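Homoserine dehydrogenase (Thermoplasma acidophilum, PDB 3ING) probably catalyses the NADP-dependent interconversion of aspartate semialdehyde and homoserine, a step on the route from aspartate to threonine and methionine. Local coordinates at residues A[141-146]-A[310-315]. Sequence-based numbering, arbitrary orientation.
With NA (sodium ion), chain B.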
# COMPACT_ATOMS: atom_id res chain seq x y z
N TYR A 141 -8.35 -4.30 10.98
CA TYR A 141 -8.05 -3.21 11.91
C TYR A 141 -7.15 -2.12 11.34
O TYR A 141 -6.35 -1.49 12.04
CB TYR A 141 -7.50 -3.84 13.20
CG TYR A 141 -6.46 -4.94 13.01
CD1 TYR A 141 -5.12 -4.63 12.85
CD2 TYR A 141 -6.81 -6.28 13.01
CE1 TYR A 141 -4.15 -5.62 12.69
CE2 TYR A 141 -5.85 -7.28 12.85
CZ TYR A 141 -4.52 -6.94 12.67
OH TYR A 141 -3.55 -7.92 12.51
N GLU A 142 -7.35 -1.82 10.06
CA GLU A 142 -6.59 -0.77 9.42
C GLU A 142 -6.55 0.54 10.21
O GLU A 142 -5.50 1.13 10.40
CB GLU A 142 -7.15 -0.46 8.04
CG GLU A 142 -6.23 0.49 7.25
CD GLU A 142 -4.89 -0.16 6.97
OE1 GLU A 142 -4.89 -1.23 6.34
OE2 GLU A 142 -3.86 0.37 7.43
N ALA A 143 -7.71 1.01 10.62
CA ALA A 143 -7.84 2.28 11.31
C ALA A 143 -7.22 2.34 12.70
O ALA A 143 -7.08 3.42 13.24
CB ALA A 143 -9.34 2.68 11.38
N THR A 144 -6.87 1.19 13.29
CA THR A 144 -6.32 1.16 14.64
C THR A 144 -4.88 1.67 14.73
O THR A 144 -4.48 2.02 15.80
CB THR A 144 -6.35 -0.25 15.25
OG1 THR A 144 -5.45 -1.11 14.50
CG2 THR A 144 -7.80 -0.80 15.26
N VAL A 145 -4.12 1.73 13.63
CA VAL A 145 -2.76 2.32 13.69
C VAL A 145 -2.60 3.32 12.53
O VAL A 145 -2.75 2.94 11.36
CB VAL A 145 -1.65 1.28 13.58
CG1 VAL A 145 -0.19 1.98 13.68
CG2 VAL A 145 -1.81 0.18 14.62
N ALA A 146 -2.35 4.58 12.86
CA ALA A 146 -2.20 5.62 11.84
C ALA A 146 -3.47 5.72 11.02
O ALA A 146 -3.50 5.42 9.83
CB ALA A 146 -0.96 5.39 10.91
N ALA A 310 -12.10 7.02 8.63
CA ALA A 310 -13.34 6.37 8.14
C ALA A 310 -13.13 5.68 6.77
O ALA A 310 -13.67 4.61 6.48
CB ALA A 310 -14.50 7.45 8.08
N GLY A 311 -12.30 6.27 5.93
CA GLY A 311 -12.02 5.68 4.64
C GLY A 311 -11.25 4.39 4.78
O GLY A 311 -11.48 3.45 4.05
N ALA A 312 -10.39 4.32 5.80
CA ALA A 312 -9.64 3.09 6.13
C ALA A 312 -10.58 2.00 6.62
O ALA A 312 -10.50 0.83 6.19
CB ALA A 312 -8.54 3.41 7.22
N VAL A 313 -11.53 2.37 7.47
CA VAL A 313 -12.58 1.45 7.90
C VAL A 313 -13.36 0.90 6.69
O VAL A 313 -13.61 -0.32 6.61
CB VAL A 313 -13.56 2.09 8.94
CG1 VAL A 313 -14.71 1.16 9.28
CG2 VAL A 313 -12.79 2.57 10.22
N VAL A 314 -13.73 1.77 5.74
CA VAL A 314 -14.56 1.30 4.62
C VAL A 314 -13.71 0.45 3.67
O VAL A 314 -14.22 -0.49 3.07
CB VAL A 314 -15.33 2.44 3.92
CG1 VAL A 314 -16.08 1.92 2.67
CG2 VAL A 314 -16.33 3.08 4.88
N ASN A 315 -12.41 0.75 3.56
CA ASN A 315 -11.52 -0.12 2.79
C ASN A 315 -11.53 -1.52 3.39
O ASN A 315 -11.64 -2.51 2.66
CB ASN A 315 -10.09 0.41 2.73
CG ASN A 315 -9.25 -0.35 1.75
OD1 ASN A 315 -8.41 -1.20 2.12
ND2 ASN A 315 -9.55 -0.13 0.48
NA NA B . -3.81 2.69 9.07
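The sodium-binding loop that follows the last strand of the Rossmann-type nucleotide domain packs, through Glu142 and Ala143, on Ala312 and Val313 of helix 306-321. No hydrogen bond joins segments 141-146 and 310-315, and their meeting is apolar and buried, though Asp316 OD2, one residue further along the helix, takes Glu142 N. Glu142 turns its aliphatic part to the helix, CG lying 3.7 Å from Ala312 CB. With CG anti to the backbone N (chi1 -171°) and a bend at chi2 (64°), the carboxylate swings back to the sodium ion, which OE2 meets at 2.8 Å. Glu142 O, Val145 O and Ala146 O join it, and Val149 O completes the site. OE2 also accepts from Leu151 N and Phe152 N, and OE1 from Ser153 N, which probably spreads the buried negative charge over metal and amides. With an alanine in place of Glu142 the carboxylate is gone, and the sodium is likely to be held less firmly, the three amides to lose their acceptor and a gap to open beside Ala312 CB. Within the loop, Thr144 OG1 and N both donate to Tyr141 O, the hydroxyl at 2.6 Å in the carbonyl plane. Ala143, which also touches the bound NADPH, sets its CB 3.6 Å from Val313 CG2.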